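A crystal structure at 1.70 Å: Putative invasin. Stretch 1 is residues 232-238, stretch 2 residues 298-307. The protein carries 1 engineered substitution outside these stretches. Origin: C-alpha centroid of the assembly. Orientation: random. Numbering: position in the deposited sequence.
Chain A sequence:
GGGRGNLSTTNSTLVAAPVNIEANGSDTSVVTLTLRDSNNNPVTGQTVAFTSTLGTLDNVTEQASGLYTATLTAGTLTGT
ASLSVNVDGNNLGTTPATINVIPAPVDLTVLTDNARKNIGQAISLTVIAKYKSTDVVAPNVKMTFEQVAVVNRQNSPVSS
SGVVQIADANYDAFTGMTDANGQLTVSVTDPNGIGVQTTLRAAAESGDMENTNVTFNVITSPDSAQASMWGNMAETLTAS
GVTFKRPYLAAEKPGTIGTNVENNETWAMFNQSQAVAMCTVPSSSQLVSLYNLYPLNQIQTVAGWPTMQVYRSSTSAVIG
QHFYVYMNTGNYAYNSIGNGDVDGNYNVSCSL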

# COMPACT_ATOMS: atom_id res chain seq x y z
N ASN A 232 -16.18 -10.39 3.32
CA ASN A 232 -16.29 -11.00 4.65
C ASN A 232 -17.72 -10.91 5.17
O ASN A 232 -17.94 -10.66 6.36
CB ASN A 232 -15.33 -10.34 5.65
CG ASN A 232 -15.71 -8.90 5.94
OD1 ASN A 232 -16.06 -8.15 5.03
ND2 ASN A 232 -15.63 -8.51 7.21
N MET A 233 -18.70 -11.12 4.30
CA MET A 233 -20.09 -11.05 4.71
C MET A 233 -20.35 -12.01 5.86
O MET A 233 -19.79 -13.10 5.91
CB MET A 233 -21.00 -11.38 3.52
CG MET A 233 -22.49 -11.32 3.81
SD MET A 233 -23.48 -11.85 2.41
CE MET A 233 -22.95 -10.63 1.20
N ALA A 234 -21.21 -11.59 6.79
CA ALA A 234 -21.62 -12.48 7.88
C ALA A 234 -22.21 -13.77 7.33
O ALA A 234 -23.15 -13.74 6.52
CB ALA A 234 -22.63 -11.79 8.79
N GLU A 235 -21.68 -14.91 7.78
CA GLU A 235 -22.21 -16.19 7.33
C GLU A 235 -23.56 -16.48 7.98
O GLU A 235 -24.45 -17.06 7.34
CB GLU A 235 -21.24 -17.32 7.66
CG GLU A 235 -19.91 -17.25 6.92
CD GLU A 235 -20.03 -17.55 5.43
OE1 GLU A 235 -21.07 -18.09 5.00
OE2 GLU A 235 -19.07 -17.24 4.69
N THR A 236 -23.70 -16.13 9.25
CA THR A 236 -24.95 -16.21 9.99
C THR A 236 -25.08 -14.97 10.87
O THR A 236 -24.10 -14.30 11.18
CB THR A 236 -25.02 -17.47 10.88
OG1 THR A 236 -24.02 -17.39 11.90
CG2 THR A 236 -24.80 -18.74 10.07
N LEU A 237 -26.32 -14.69 11.27
CA LEU A 237 -26.61 -13.69 12.30
C LEU A 237 -27.59 -14.31 13.29
O LEU A 237 -28.39 -15.17 12.94
CB LEU A 237 -27.21 -12.42 11.70
CG LEU A 237 -26.37 -11.65 10.68
CD1 LEU A 237 -27.23 -10.61 9.98
CD2 LEU A 237 -25.17 -10.98 11.34
N THR A 238 -27.51 -13.87 14.54
CA THR A 238 -28.38 -14.40 15.58
C THR A 238 -29.16 -13.28 16.26
O THR A 238 -28.62 -12.21 16.57
CB THR A 238 -27.57 -15.18 16.61
OG1 THR A 238 -26.86 -16.24 15.95
CG2 THR A 238 -28.47 -15.77 17.69
N GLN A 298 -28.68 -1.49 8.23
CA GLN A 298 -27.44 -2.08 8.74
C GLN A 298 -27.38 -3.58 8.51
O GLN A 298 -26.31 -4.17 8.66
CB GLN A 298 -27.27 -1.72 10.22
CG GLN A 298 -26.86 -0.25 10.39
CD GLN A 298 -26.72 0.19 11.83
OE1 GLN A 298 -25.61 0.47 12.29
NE2 GLN A 298 -27.84 0.28 12.53
N ILE A 299 -28.49 -4.21 8.10
CA ILE A 299 -28.38 -5.57 7.57
C ILE A 299 -27.39 -5.59 6.42
O ILE A 299 -26.65 -6.56 6.24
CB ILE A 299 -29.77 -6.09 7.16
CG1 ILE A 299 -30.63 -6.37 8.41
CG2 ILE A 299 -29.66 -7.35 6.31
CD1 ILE A 299 -30.14 -7.53 9.27
N GLN A 300 -27.34 -4.50 5.64
CA GLN A 300 -26.36 -4.36 4.57
C GLN A 300 -25.05 -3.73 5.05
O GLN A 300 -23.97 -4.26 4.76
CB GLN A 300 -26.96 -3.52 3.43
CG GLN A 300 -26.04 -3.40 2.20
CD GLN A 300 -26.40 -2.22 1.31
OE1 GLN A 300 -27.55 -2.05 0.90
NE2 GLN A 300 -25.41 -1.39 1.01
N THR A 301 -25.11 -2.61 5.76
CA THR A 301 -23.90 -1.85 6.04
C THR A 301 -23.09 -2.39 7.22
O THR A 301 -21.91 -2.05 7.35
CB THR A 301 -24.24 -0.37 6.26
OG1 THR A 301 -25.27 -0.24 7.24
CG2 THR A 301 -24.71 0.26 4.96
N VAL A 302 -23.66 -3.25 8.06
CA VAL A 302 -22.89 -3.93 9.10
C VAL A 302 -22.58 -5.37 8.71
O VAL A 302 -21.42 -5.80 8.78
CB VAL A 302 -23.64 -3.87 10.46
CG1 VAL A 302 -22.95 -4.76 11.49
CG2 VAL A 302 -23.71 -2.45 10.96
N ALA A 303 -23.60 -6.13 8.31
CA ALA A 303 -23.42 -7.56 8.03
C ALA A 303 -23.19 -7.87 6.57
O ALA A 303 -22.75 -8.98 6.26
CB ALA A 303 -24.64 -8.35 8.52
N GLY A 304 -23.48 -6.94 5.67
CA GLY A 304 -23.23 -7.11 4.25
C GLY A 304 -24.34 -7.77 3.45
O GLY A 304 -24.20 -7.88 2.23
N TRP A 305 -25.45 -8.18 4.07
CA TRP A 305 -26.45 -8.91 3.30
C TRP A 305 -27.15 -7.98 2.31
O TRP A 305 -27.37 -6.80 2.61
CB TRP A 305 -27.49 -9.55 4.21
CG TRP A 305 -26.95 -10.60 5.11
CD1 TRP A 305 -25.64 -10.86 5.37
CD2 TRP A 305 -27.70 -11.53 5.90
NE1 TRP A 305 -25.53 -11.90 6.26
CE2 TRP A 305 -26.78 -12.32 6.61
CE3 TRP A 305 -29.07 -11.76 6.07
CZ2 TRP A 305 -27.18 -13.34 7.47
CZ3 TRP A 305 -29.46 -12.78 6.94
CH2 TRP A 305 -28.52 -13.55 7.62
N PRO A 306 -27.51 -8.47 1.11
CA PRO A 306 -28.18 -7.61 0.12
C PRO A 306 -29.64 -7.38 0.50
O PRO A 306 -30.39 -8.33 0.73
CB PRO A 306 -28.08 -8.43 -1.17
CG PRO A 306 -28.04 -9.85 -0.70
CD PRO A 306 -27.29 -9.83 0.60
N THR A 307 -30.05 -6.11 0.51
CA THR A 307 -31.35 -5.74 1.05
C THR A 307 -32.28 -5.05 0.05
O THR A 307 -33.38 -4.63 0.44
CB THR A 307 -31.18 -4.83 2.28
OG1 THR A 307 -30.46 -3.66 1.91
CG2 THR A 307 -30.46 -5.56 3.40

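This is a small, mostly apolar contact in which a loop running into a strand packs against the end of a short helix and the turn after it, pinned by two hydrogen bonds that both use the backbone of Ala234. The first is backbone to backbone: Ala234 N donates to Ala303 O at 3.1 Å, nearly straight at 164°. The second comes from a side chain, with Trp305 NE1 reaching Ala234 O at 3.0 Å and 151°. One residue thus has both its amide and its carbonyl satisfied by the other stretch, and the indole is fixed by its edge, leaving its faces free for packing.

Leu237 uses one of those faces. Its CB points toward the second stretch, and CD1 sits 3.9 Å from the centroid of the six-membered ring of Trp305, only 17° off the normal, a well-placed CH-pi contact. Leu237 CD1 also lies 3.7 Å from Ala303 CB, and CD2 approaches the alanine as well. Ala234 CB and Ala303 CB meet at 4.0 Å, an apolar contact beside the hydrogen bond.

Met233 is extended through chi1 and chi2 (both t) before turning at chi3 (m). Its CG is 3.5 Å from Trp305 CD1, while SD approaches the five-membered ring obliquely, 4.6 Å from the centroid; CE ends 3.2 Å from Gly304 O.

Gly304 is where the chain leaves helical geometry, with phi at 88°. At these backbone angles a CB would jam against the preceding carbonyl oxygen, which by itself calls for glycine; an ideal CB would also lie a tight 3.4 Å from Met233 CG. The rule to read here is economical: glycine makes the turn, two alanines meet side chain to side chain beside the backbone hydrogen bond, and one tryptophan joins polar anchoring to apolar packing.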